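Local structure of Cbs-cp12 (Microcystis aeruginosa PCC 7806, 5NMU) at residues N14-R19 / R37-E42; Y50-E55 / K80-V85; V85-G90 / V108-T113; E147-I152 / A165-V170. The protein joins a pair of CBS domains to a CP12 domain in a hexamer and probably takes part in redox-dependent regulation of photosynthesis. All blocks are in the same frame, centred on the assembly; numbering follows the deposited sequence.

Contact 1: N14-R19 / R37-E42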
loop_
_atom_site.group_PDB
_atom_site.type_symbol
_atom_site.label_atom_id
_atom_site.label_comp_id
_atom_site.label_asym_id
_atom_site.label_seq_id
_atom_site.Cartn_x
_atom_site.Cartn_y
_atom_site.Cartn_z
ATOM N N ASN A 14 15.197 26.705 12.086
ATOM C CA ASN A 14 14.378 27.724 11.467
ATOM C C ASN A 14 13.170 27.028 10.963
ATOM O O ASN A 14 13.259 26.311 9.977
ATOM C CB ASN A 14 15.083 28.379 10.263
ATOM C CG ASN A 14 16.095 29.424 10.682
ATOM O OD1 ASN A 14 16.149 29.831 11.851
ATOM N ND2 ASN A 14 16.916 29.861 9.736
ATOM N N VAL A 15 12.047 27.203 11.633
ATOM C CA VAL A 15 10.823 26.563 11.195
ATOM C C VAL A 15 9.843 27.690 10.879
ATOM O O VAL A 15 9.874 28.707 11.518
ATOM C CB VAL A 15 10.290 25.539 12.207
ATOM C CG1 VAL A 15 9.876 26.180 13.529
ATOM C CG2 VAL A 15 9.156 24.735 11.585
ATOM N N VAL A 16 9.053 27.487 9.833
ATOM C CA VAL A 16 8.109 28.447 9.292
ATOM C C VAL A 16 6.763 27.774 9.335
ATOM O O VAL A 16 6.676 26.557 9.005
ATOM C CB VAL A 16 8.395 28.673 7.770
ATOM C CG1 VAL A 16 7.592 29.851 7.251
ATOM C CG2 VAL A 16 9.873 28.927 7.557
ATOM N N THR A 17 5.730 28.541 9.700
ATOM C CA THR A 17 4.372 28.036 9.711
ATOM C C THR A 17 3.517 28.749 8.636
ATOM O O THR A 17 3.929 29.754 8.089
ATOM C CB THR A 17 3.714 28.201 11.090
ATOM O OG1 THR A 17 3.487 29.551 11.327
ATOM C CG2 THR A 17 4.590 27.690 12.221
ATOM N N ILE A 18 2.331 28.204 8.365
ATOM C CA ILE A 18 1.334 28.841 7.487
ATOM C C ILE A 18 -0.057 28.479 7.989
ATOM O O ILE A 18 -0.250 27.453 8.710
ATOM C CB ILE A 18 1.544 28.407 6.007
ATOM C CG1 ILE A 18 0.757 29.313 5.043
ATOM C CG2 ILE A 18 1.214 26.941 5.786
ATOM C CD1 ILE A 18 1.156 29.114 3.609
ATOM N N ARG A 19 -1.038 29.299 7.676
ATOM C CA ARG A 19 -2.391 28.951 8.095
ATOM C C ARG A 19 -2.993 27.957 7.107
ATOM O O ARG A 19 -2.626 27.938 5.946
ATOM C CB ARG A 19 -3.253 30.191 8.244
ATOM C CG ARG A 19 -2.715 31.155 9.314
ATOM C CD ARG A 19 -3.752 32.218 9.703
ATOM N NE ARG A 19 -4.834 31.590 10.459
ATOM C CZ ARG A 19 -4.766 31.211 11.748
ATOM N NH1 ARG A 19 -3.663 31.420 12.492
ATOM N NH2 ARG A 19 -5.823 30.629 12.309
ATOM N N ARG A 37 11.016 22.392 2.185
ATOM C CA ARG A 37 10.336 21.245 1.664
ATOM C C ARG A 37 9.112 20.817 2.496
ATOM O O ARG A 37 8.354 19.890 2.071
ATOM C CB ARG A 37 11.334 20.110 1.522
ATOM C CG ARG A 37 12.337 20.434 0.431
ATOM C CD ARG A 37 13.396 19.351 0.328
ATOM N NE ARG A 37 14.410 19.723 -0.656
ATOM C CZ ARG A 37 15.332 20.675 -0.467
ATOM N NH1 ARG A 37 15.405 21.342 0.673
ATOM N NH2 ARG A 37 16.203 20.950 -1.420
ATOM N N GLY A 38 8.893 21.507 3.630
ATOM C CA GLY A 38 7.714 21.318 4.455
ATOM C C GLY A 38 7.381 22.592 5.201
ATOM O O GLY A 38 8.279 23.317 5.581
ATOM N N LEU A 39 6.096 22.903 5.324
ATOM C CA LEU A 39 5.622 23.981 6.165
ATOM C C LEU A 39 4.697 23.406 7.210
ATOM O O LEU A 39 3.817 22.567 6.927
ATOM C CB LEU A 39 4.794 24.992 5.381
ATOM C CG LEU A 39 5.444 25.750 4.304
ATOM C CD1 LEU A 39 4.357 26.517 3.507
ATOM C CD2 LEU A 39 6.490 26.679 4.917
ATOM N N ILE A 40 4.853 23.905 8.430
ATOM C CA ILE A 40 4.003 23.456 9.513
ATOM C C ILE A 40 2.749 24.328 9.521
ATOM O O ILE A 40 2.820 25.559 9.397
ATOM C CB ILE A 40 4.727 23.576 10.850
ATOM C CG1 ILE A 40 6.037 22.804 10.854
ATOM C CG2 ILE A 40 3.792 23.174 11.965
ATOM C CD1 ILE A 40 5.927 21.374 10.411
ATOM N N VAL A 41 1.600 23.699 9.689
ATOM C CA VAL A 41 0.340 24.411 9.721
ATOM C C VAL A 41 -0.009 24.823 11.177
ATOM O O VAL A 41 -0.090 23.969 12.114
ATOM C CB VAL A 41 -0.776 23.549 9.181
ATOM C CG1 VAL A 41 -2.144 24.213 9.417
ATOM C CG2 VAL A 41 -0.534 23.261 7.682
ATOM N N GLU A 42 -0.333 26.095 11.306
ATOM C CA GLU A 42 -0.442 26.778 12.588
ATOM C C GLU A 42 -1.708 26.322 13.341
ATOM O O GLU A 42 -2.770 26.414 12.802
ATOM C CB GLU A 42 -0.489 28.295 12.303
ATOM C CG GLU A 42 -0.625 29.193 13.534
ATOM C CD GLU A 42 -0.378 30.666 13.209
ATOM O OE1 GLU A 42 -0.540 31.047 12.023
ATOM O OE2 GLU A 42 -0.015 31.429 14.151
HETATM O O HOH W 1 9.391 24.865 7.646
HETATM O O HOH W 2 1.407 30.744 10.321
#
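Three backbone hydrogen bonds join residues 14-19 to residues 37-42 in parallel register, with Thr17 bridged to Ile40 and Ile18 to Val41. Ile18 is gripped at both ends. Its N donates to Ile40 O at 2.9 Å, in the plane of that carbonyl, and its O accepts from Glu42 N at 2.9 Å, with the donor above the carbonyl plane. Ile40 N adds a longer bond to Val16 O. The tight part is apolar. Leu39 puts CD1 on Ile18 CG2 at 3.9 Å, and its CD2 meets Val16 CB at 4.0 Å, so one leucine fork spans two residues of the partner. Ala27 of helix 24-34 covers both Ile18 and Leu39. The three elements form the beta-alpha-beta unit, strand 17-18, helix 24-34, strand 38-41, of the first CBS domain. On the other face, Val15 CG2 crosses Ile40 CG1 at about a right angle, 3.7 Å away, and strand 113-119 packs on both. The loose side is polar and partly exposed. Here a water lies 2.6 Å from Thr17 OG1 and donates to Glu42 OE1. The Arg19 chain bends at chi3 (70°) and brings NH1 to Glu42 OE1 at 3.2 Å. This salt bridge is weak as a hydrogen bond, with the two planar groups 55° apart. Arg19 NE makes a further, stronger salt bridge to Glu143 of a third subunit.

Contact 2: Y50-E55 / K80-V85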
loop_
_atom_site.group_PDB
_atom_site.type_symbol
_atom_site.label_atom_id
_atom_site.label_comp_id
_atom_site.label_asym_id
_atom_site.label_seq_id
_atom_site.Cartn_x
_atom_site.Cartn_y
_atom_site.Cartn_z
ATOM N N TYR A 50 -1.131 20.333 15.441
ATOM C CA TYR A 50 -0.271 20.756 14.362
ATOM C C TYR A 50 -0.609 20.012 13.080
ATOM O O TYR A 50 -1.156 18.936 13.103
ATOM C CB TYR A 50 1.228 20.572 14.704
ATOM C CG TYR A 50 1.720 21.624 15.670
ATOM C CD1 TYR A 50 1.597 21.438 17.046
ATOM C CD2 TYR A 50 2.252 22.807 15.208
ATOM C CE1 TYR A 50 2.036 22.398 17.940
ATOM C CE2 TYR A 50 2.657 23.802 16.087
ATOM C CZ TYR A 50 2.559 23.584 17.454
ATOM O OH TYR A 50 2.986 24.543 18.306
ATOM N N GLY A 51 -0.285 20.634 11.966
ATOM C CA GLY A 51 -0.438 19.992 10.668
ATOM C C GLY A 51 0.816 20.253 9.889
ATOM O O GLY A 51 1.673 21.010 10.350
ATOM N N ILE A 52 0.930 19.611 8.741
ATOM C CA ILE A 52 2.074 19.760 7.868
ATOM C C ILE A 52 1.600 19.646 6.414
ATOM O O ILE A 52 0.709 18.864 6.095
ATOM C CB ILE A 52 3.204 18.728 8.183
ATOM C CG1 ILE A 52 4.513 19.072 7.397
ATOM C CG2 ILE A 52 2.736 17.292 7.887
ATOM C CD1 ILE A 52 5.731 18.361 7.952
ATOM N N VAL A 53 2.223 20.448 5.560
ATOM C CA VAL A 53 2.102 20.357 4.114
ATOM C C VAL A 53 3.530 20.303 3.538
ATOM O O VAL A 53 4.433 21.086 3.967
ATOM C CB VAL A 53 1.209 21.488 3.545
ATOM C CG1 VAL A 53 1.725 22.874 3.812
ATOM C CG2 VAL A 53 1.032 21.294 2.061
ATOM N N THR A 54 3.731 19.335 2.647
ATOM C CA THR A 54 5.058 19.001 2.118
ATOM C C THR A 54 5.142 19.203 0.654
ATOM O O THR A 54 4.104 19.294 -0.026
ATOM C CB THR A 54 5.430 17.530 2.338
ATOM O OG1 THR A 54 4.637 16.668 1.501
ATOM C CG2 THR A 54 5.277 17.155 3.826
ATOM N N GLU A 55 6.375 19.253 0.159
ATOM C CA GLU A 55 6.622 19.251 -1.293
ATOM C C GLU A 55 5.878 18.159 -2.066
ATOM O O GLU A 55 5.429 18.394 -3.201
ATOM C CB GLU A 55 8.114 19.187 -1.599
ATOM C CG GLU A 55 8.814 17.921 -1.100
ATOM C CD GLU A 55 10.276 17.889 -1.457
ATOM O OE1 GLU A 55 10.727 18.861 -2.037
ATOM O OE2 GLU A 55 10.988 16.891 -1.135
ATOM N N LYS A 80 -3.363 16.815 8.852
ATOM C CA LYS A 80 -3.661 17.450 10.117
ATOM C C LYS A 80 -4.686 16.576 10.755
ATOM O O LYS A 80 -5.692 16.338 10.119
ATOM C CB LYS A 80 -4.226 18.846 9.960
ATOM C CG LYS A 80 -4.502 19.537 11.296
ATOM C CD LYS A 80 -4.990 20.980 11.136
ATOM C CE LYS A 80 -5.462 21.581 12.454
ATOM N NZ LYS A 80 -5.330 23.062 12.400
ATOM N N PRO A 81 -4.452 16.087 11.973
ATOM C CA PRO A 81 -3.134 16.113 12.639
ATOM C C PRO A 81 -2.051 15.351 11.887
ATOM O O PRO A 81 -2.343 14.493 11.078
ATOM C CB PRO A 81 -3.374 15.353 13.966
ATOM C CG PRO A 81 -4.712 14.687 13.822
ATOM C CD PRO A 81 -5.310 15.004 12.488
ATOM N N CYS A 82 -0.811 15.643 12.199
ATOM C CA CYS A 82 0.314 14.979 11.566
ATOM C C CYS A 82 1.132 14.243 12.608
ATOM O O CYS A 82 0.931 14.440 13.789
ATOM C CB CYS A 82 1.121 16.002 10.795
ATOM S SG CYS A 82 1.900 17.181 11.857
ATOM N N VAL A 83 1.998 13.345 12.166
ATOM C CA VAL A 83 2.973 12.674 13.019
ATOM C C VAL A 83 3.923 13.731 13.454
ATOM O O VAL A 83 4.396 14.520 12.620
ATOM C CB VAL A 83 3.762 11.604 12.236
ATOM C CG1 VAL A 83 4.931 11.052 13.015
ATOM C CG2 VAL A 83 2.844 10.471 11.801
ATOM N N VAL A 84 4.256 13.719 14.744
ATOM C CA VAL A 84 5.153 14.682 15.368
ATOM C C VAL A 84 6.324 13.931 16.059
ATOM O O VAL A 84 6.219 12.748 16.392
ATOM C CB VAL A 84 4.414 15.604 16.378
ATOM C CG1 VAL A 84 3.070 16.085 15.822
ATOM C CG2 VAL A 84 4.231 14.941 17.736
ATOM N N VAL A 85 7.419 14.660 16.255
ATOM C CA VAL A 85 8.652 14.145 16.817
ATOM C C VAL A 85 8.968 14.956 18.106
ATOM O O VAL A 85 9.011 16.188 18.050
ATOM C CB VAL A 85 9.805 14.291 15.798
ATOM C CG1 VAL A 85 11.162 13.996 16.457
ATOM C CG2 VAL A 85 9.599 13.345 14.622
#
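Strand 51-54 is approached at its Gly51 end by the irregular backbone of residues 80-85, which turns through a cis peptide before Pro81 and comes within 4.1 Å between Gly51 CA and Lys80 CA. One weak hydrogen bond joins the backbones, from Cys82 N to Tyr50 O at 3.4 Å with an N-H...O angle of 135°. Pro81 CA adds a CA-H...O contact to the same oxygen. Gly51 has no side chain, and Lys80 CB lies 4.0 Å from Gly51 CA. A beta carbon on the glycine would crowd that methylene. Lys80 CG is anti to its backbone N and the chain runs on extended, so it passes Tyr50 O and carries NZ away to a salt bridge with Asp48. Cys82 fills the centre of the contact. Its SG sits between the backbone N and the carbonyl carbon (chi1 66°). From there the sulfur lies 3.8 Å from Gly51 C, while CB touches Ile52 CG2 at 3.6 Å. That methyl is the branch of Ile52 in the crowded position. SG also comes within 4.5 Å of Tyr50 CB. Pro107 of strand 105-110 packs on Cys82. Across the subunit boundary, Gln100 of a third subunit donates to Pro81 O. The contact joins the last strand of the first CBS motif to the entry of the second, as expected where two CBS motifs pack into a tandem CBS pair, or Bateman module.

Contact 3: V85-G90 / V108-T113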
loop_
_atom_site.group_PDB
_atom_site.type_symbol
_atom_site.label_atom_id
_atom_site.label_comp_id
_atom_site.label_asym_id
_atom_site.label_seq_id
_atom_site.Cartn_x
_atom_site.Cartn_y
_atom_site.Cartn_z
ATOM N N VAL A 85 7.419 14.660 16.255
ATOM C CA VAL A 85 8.652 14.145 16.817
ATOM C C VAL A 85 8.968 14.956 18.106
ATOM O O VAL A 85 9.011 16.188 18.050
ATOM C CB VAL A 85 9.805 14.291 15.798
ATOM C CG1 VAL A 85 11.162 13.996 16.457
ATOM C CG2 VAL A 85 9.599 13.345 14.622
ATOM N N ASN A 86 9.155 14.235 19.238
ATOM C CA ASN A 86 9.632 14.756 20.557
ATOM C C ASN A 86 11.086 15.200 20.359
ATOM O O ASN A 86 11.841 14.439 19.752
ATOM C CB ASN A 86 9.505 13.588 21.627
ATOM C CG ASN A 86 10.019 13.928 23.055
ATOM O OD1 ASN A 86 10.963 14.737 23.315
ATOM N ND2 ASN A 86 9.409 13.237 24.030
ATOM N N PRO A 87 11.494 16.400 20.866
ATOM C CA PRO A 87 12.870 16.880 20.668
ATOM C C PRO A 87 13.952 15.933 21.162
ATOM O O PRO A 87 15.006 15.889 20.531
ATOM C CB PRO A 87 12.904 18.185 21.428
ATOM C CG PRO A 87 11.831 18.045 22.467
ATOM C CD PRO A 87 10.727 17.389 21.654
ATOM N N GLU A 88 13.679 15.163 22.240
ATOM C CA GLU A 88 14.626 14.205 22.822
ATOM C C GLU A 88 14.742 12.845 22.125
ATOM O O GLU A 88 15.620 12.014 22.459
ATOM C CB GLU A 88 14.268 13.964 24.312
ATOM C CG GLU A 88 14.367 15.260 25.101
ATOM C CD GLU A 88 14.270 15.058 26.619
ATOM O OE1 GLU A 88 13.245 14.531 27.099
ATOM O OE2 GLU A 88 15.241 15.390 27.314
ATOM N N LEU A 89 13.890 12.610 21.137
ATOM C CA LEU A 89 13.854 11.311 20.475
ATOM C C LEU A 89 15.171 11.066 19.768
ATOM O O LEU A 89 15.623 11.880 18.961
ATOM C CB LEU A 89 12.679 11.209 19.488
ATOM C CG LEU A 89 12.386 9.824 18.886
ATOM C CD1 LEU A 89 11.986 8.849 20.007
ATOM C CD2 LEU A 89 11.255 9.889 17.877
ATOM N N GLY A 90 15.791 9.955 20.114
ATOM C CA GLY A 90 17.030 9.552 19.503
ATOM C C GLY A 90 16.858 9.410 17.979
ATOM O O GLY A 90 15.824 8.980 17.458
ATOM N N VAL A 108 9.035 19.053 14.896
ATOM C CA VAL A 108 9.535 18.807 16.234
ATOM C C VAL A 108 8.755 19.633 17.251
ATOM O O VAL A 108 8.819 20.843 17.242
ATOM C CB VAL A 108 11.029 19.061 16.388
ATOM C CG1 VAL A 108 11.476 18.787 17.855
ATOM C CG2 VAL A 108 11.809 18.172 15.435
ATOM N N ILE A 109 8.043 18.914 18.123
ATOM C CA ILE A 109 7.124 19.466 19.084
ATOM C C ILE A 109 7.436 19.006 20.542
ATOM O O ILE A 109 7.576 17.801 20.832
ATOM C CB ILE A 109 5.684 19.005 18.775
ATOM C CG1 ILE A 109 5.276 19.327 17.334
ATOM C CG2 ILE A 109 4.710 19.678 19.719
ATOM C CD1 ILE A 109 5.437 20.762 16.982
ATOM N N GLN A 110 7.476 19.975 21.451
ATOM C CA GLN A 110 7.623 19.727 22.915
ATOM C C GLN A 110 6.329 20.240 23.533
ATOM O O GLN A 110 6.066 21.444 23.548
ATOM C CB GLN A 110 8.853 20.473 23.457
ATOM C CG GLN A 110 9.169 20.321 24.949
ATOM C CD GLN A 110 10.497 21.021 25.360
ATOM O OE1 GLN A 110 11.448 21.092 24.575
ATOM N NE2 GLN A 110 10.563 21.532 26.598
ATOM N N GLY A 111 5.492 19.328 24.003
ATOM C CA GLY A 111 4.144 19.645 24.495
ATOM C C GLY A 111 3.284 20.197 23.356
ATOM O O GLY A 111 3.065 19.515 22.398
ATOM N N LYS A 112 2.823 21.440 23.480
ATOM C CA LYS A 112 2.148 22.193 22.422
ATOM C C LYS A 112 3.078 23.156 21.645
ATOM O O LYS A 112 2.582 23.905 20.802
ATOM C CB LYS A 112 0.978 22.987 23.028
ATOM C CG LYS A 112 1.368 24.264 23.808
ATOM C CD LYS A 112 0.095 24.966 24.284
ATOM C CE LYS A 112 0.267 26.360 24.898
ATOM N NZ LYS A 112 0.996 27.341 24.042
ATOM N N THR A 113 4.387 23.157 21.967
ATOM C CA THR A 113 5.333 24.153 21.462
ATOM C C THR A 113 6.174 23.626 20.297
ATOM O O THR A 113 6.906 22.642 20.430
ATOM C CB THR A 113 6.299 24.725 22.557
ATOM O OG1 THR A 113 5.554 25.327 23.641
ATOM C CG2 THR A 113 7.199 25.825 21.972
#
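The pyrrolidine ring of Pro87 lies against the end of strand 105-110 through three of its carbons. CB meets Val108 CG1 at 3.9 Å, CD lies 3.3 Å from Ile109 O, and CG faces Gln110 OE1 at 3.7 Å. The Gln110 chain is extended with CG anti to the backbone N, and the Gln110 and Pro87 side chains cross at about a right angle. The amide of Asn86 is used from above its plane: OD1 accepts from Glu88 N at 3.0 Å, which makes an Asx turn. A type I turn runs from Asn86 to Leu89. Just before it, Ile109 N donates to Val85 O at 2.9 Å, in the carbonyl plane. Val108 CA also touches that oxygen. Val108 CG1, anti to its N (chi1 179°), then reaches Pro87 CA. An alanine in place of Pro87 would lose the CG and CD contacts and would probably loosen the turn against the strand. Leu115 of strand 113-119 also packs on Pro87, and Glu88 forms a salt bridge with Lys112 of a third subunit. The turn leading into helix 91-101 is consistent with the beta-alpha-beta core of a CBS motif, its first strand reduced here to a single bridge at Val85.

Contact 4: E147-I152 / A165-V170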
loop_
_atom_site.group_PDB
_atom_site.type_symbol
_atom_site.label_atom_id
_atom_site.label_comp_id
_atom_site.label_asym_id
_atom_site.label_seq_id
_atom_site.Cartn_x
_atom_site.Cartn_y
_atom_site.Cartn_z
ATOM N N GLU A 147 17.115 -13.798 30.259
ATOM C CA GLU A 147 16.074 -14.746 30.670
ATOM C C GLU A 147 16.252 -16.107 30.043
ATOM O O GLU A 147 16.106 -17.087 30.736
ATOM C CB GLU A 147 14.666 -14.243 30.386
ATOM C CG GLU A 147 14.318 -13.039 31.226
ATOM C CD GLU A 147 12.887 -12.581 31.055
ATOM O OE1 GLU A 147 12.056 -13.370 30.579
ATOM O OE2 GLU A 147 12.603 -11.409 31.376
ATOM N N ASP A 148 16.567 -16.179 28.746
ATOM C CA ASP A 148 16.832 -17.487 28.101
ATOM C C ASP A 148 17.979 -18.186 28.764
ATOM O O ASP A 148 17.924 -19.396 28.949
ATOM C CB ASP A 148 17.199 -17.379 26.629
ATOM C CG ASP A 148 16.027 -16.933 25.739
ATOM O OD1 ASP A 148 14.858 -17.099 26.101
ATOM O OD2 ASP A 148 16.276 -16.345 24.661
ATOM N N ALA A 149 19.041 -17.438 29.080
ATOM C CA ALA A 149 20.237 -18.053 29.627
ATOM C C ALA A 149 19.937 -18.618 31.008
ATOM O O ALA A 149 20.335 -19.746 31.337
ATOM C CB ALA A 149 21.375 -17.047 29.722
ATOM N N ARG A 150 19.241 -17.823 31.820
ATOM C CA ARG A 150 18.855 -18.284 33.151
ATOM C C ARG A 150 18.010 -19.527 33.119
ATOM O O ARG A 150 18.232 -20.468 33.927
ATOM C CB ARG A 150 18.162 -17.165 33.917
ATOM C CG ARG A 150 19.207 -16.337 34.638
ATOM C CD ARG A 150 19.052 -14.863 34.487
ATOM N NE ARG A 150 18.247 -14.248 35.522
ATOM C CZ ARG A 150 17.875 -12.960 35.494
ATOM N NH1 ARG A 150 18.241 -12.135 34.476
ATOM N NH2 ARG A 150 17.117 -12.497 36.501
ATOM N N ALA A 151 17.030 -19.547 32.206
ATOM C CA ALA A 151 16.112 -20.699 32.138
ATOM C C ALA A 151 16.902 -21.960 31.747
ATOM O O ALA A 151 16.825 -22.990 32.431
ATOM C CB ALA A 151 14.970 -20.441 31.178
ATOM N N ILE A 152 17.702 -21.829 30.683
ATOM C CA ILE A 152 18.520 -22.926 30.159
ATOM C C ILE A 152 19.494 -23.448 31.223
ATOM O O ILE A 152 19.594 -24.669 31.434
ATOM C CB ILE A 152 19.262 -22.515 28.869
ATOM C CG1 ILE A 152 18.289 -22.483 27.688
ATOM C CG2 ILE A 152 20.368 -23.490 28.521
ATOM C CD1 ILE A 152 18.679 -21.575 26.529
ATOM N N ALA A 165 26.816 -21.452 26.089
ATOM C CA ALA A 165 26.405 -20.897 24.778
ATOM C C ALA A 165 25.321 -19.839 24.955
ATOM O O ALA A 165 25.430 -18.807 24.349
ATOM C CB ALA A 165 25.947 -21.989 23.813
ATOM N N ALA A 166 24.349 -20.050 25.849
ATOM C CA ALA A 166 23.340 -19.026 26.060
ATOM C C ALA A 166 23.856 -17.744 26.705
ATOM O O ALA A 166 23.452 -16.654 26.304
ATOM C CB ALA A 166 22.134 -19.570 26.787
ATOM N N TRP A 167 24.753 -17.838 27.693
ATOM C CA TRP A 167 25.406 -16.617 28.159
ATOM C C TRP A 167 26.317 -15.967 27.123
ATOM O O TRP A 167 26.518 -14.736 27.163
ATOM C CB TRP A 167 26.140 -16.835 29.467
ATOM C CG TRP A 167 25.206 -16.979 30.570
ATOM C CD1 TRP A 167 24.858 -18.118 31.199
ATOM C CD2 TRP A 167 24.455 -15.937 31.157
ATOM N NE1 TRP A 167 23.959 -17.849 32.197
ATOM C CE2 TRP A 167 23.683 -16.505 32.179
ATOM C CE3 TRP A 167 24.380 -14.545 30.940
ATOM C CZ2 TRP A 167 22.853 -15.748 32.988
ATOM C CZ3 TRP A 167 23.530 -13.782 31.752
ATOM C CH2 TRP A 167 22.789 -14.384 32.754
ATOM N N ASP A 168 26.887 -16.750 26.212
ATOM C CA ASP A 168 27.658 -16.138 25.117
ATOM C C ASP A 168 26.794 -15.266 24.168
ATOM O O ASP A 168 27.251 -14.239 23.681
ATOM C CB ASP A 168 28.480 -17.161 24.329
ATOM C CG ASP A 168 29.797 -17.601 25.070
ATOM O OD1 ASP A 168 30.439 -16.878 25.915
ATOM O OD2 ASP A 168 30.196 -18.731 24.753
ATOM N N VAL A 169 25.544 -15.646 23.951
ATOM C CA VAL A 169 24.573 -14.754 23.234
ATOM C C VAL A 169 24.466 -13.432 24.003
ATOM O O VAL A 169 24.606 -12.370 23.409
ATOM C CB VAL A 169 23.181 -15.405 23.068
ATOM C CG1 VAL A 169 22.199 -14.459 22.334
ATOM C CG2 VAL A 169 23.300 -16.738 22.326
ATOM N N VAL A 170 24.318 -13.482 25.341
ATOM C CA VAL A 170 24.227 -12.225 26.128
ATOM C C VAL A 170 25.492 -11.357 26.004
ATOM O O VAL A 170 25.428 -10.123 25.779
ATOM C CB VAL A 170 23.939 -12.481 27.627
ATOM C CG1 VAL A 170 24.000 -11.191 28.436
ATOM C CG2 VAL A 170 22.596 -13.188 27.770
#
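Helices 138-156 and 161-178 form an antiparallel helical hairpin in the CP12 domain. Their short segments approach to 8.5 Å between axes, with N-to-C directions 166° apart. Such a close approach is possible because small residues face each other. Ala149 and Ala166 stand opposite, with CA atoms 4.8 Å apart, and both point at the partner helix. The methyl of Ala166 pushes in beside Ala149, 3.7 Å from its CA and 3.9 Å from its CB. Ile152 closes the same spot from one turn on, where its CD1 meets Ala166 CB at 4.0 Å. The main bump is Ala149 CB. It presses on the flat face of the Trp167 ring, which starts off to one side and swings back over the alanine, with CG anti to the carbonyl carbon (chi1 -72°). Val170 CG2 stands at the side of the same methyl. Arg150 CG and CD come obliquely to the CZ2 and CH2 end of the indole. The arginine chain bends at chi2 and chi3. Cys153, which pairs with Cys163 in a disulfide, also packs on Trp167, so the ring sits close to the link that ties the hairpin shut. Replacing Trp167 with an alanine would remove the surface on which Ala149 rests and would probably leave the two helices less firmly packed here. Ala149 CB sits 3.5 Å from the centroid of the five-membered ring of Trp167, 15° off its normal, a CH-pi contact over the face.

Overall arrangement
Contacts 1 and 2 touch through neighbouring strands of one sheet, with centres 9 Å apart. Val41 N lies 2.8 Å from Gly51 O, and Leu39 N the same distance from Val53 O, both probable hydrogen bonds. Contacts 2 and 3 share Val85 and have centres 13 Å apart. Tyr50 OH reaches Lys112 O at 2.6 Å, and the tyrosine ring packs on Ile109. Contacts 1 and 3 do not touch; their nearest atoms are about 6 Å apart. These three lie in the CBS pair. Contact 4 stands alone in the CP12 hairpin, its centre about 50 Å from that of contact 1 and 38 Å from that of contact 3.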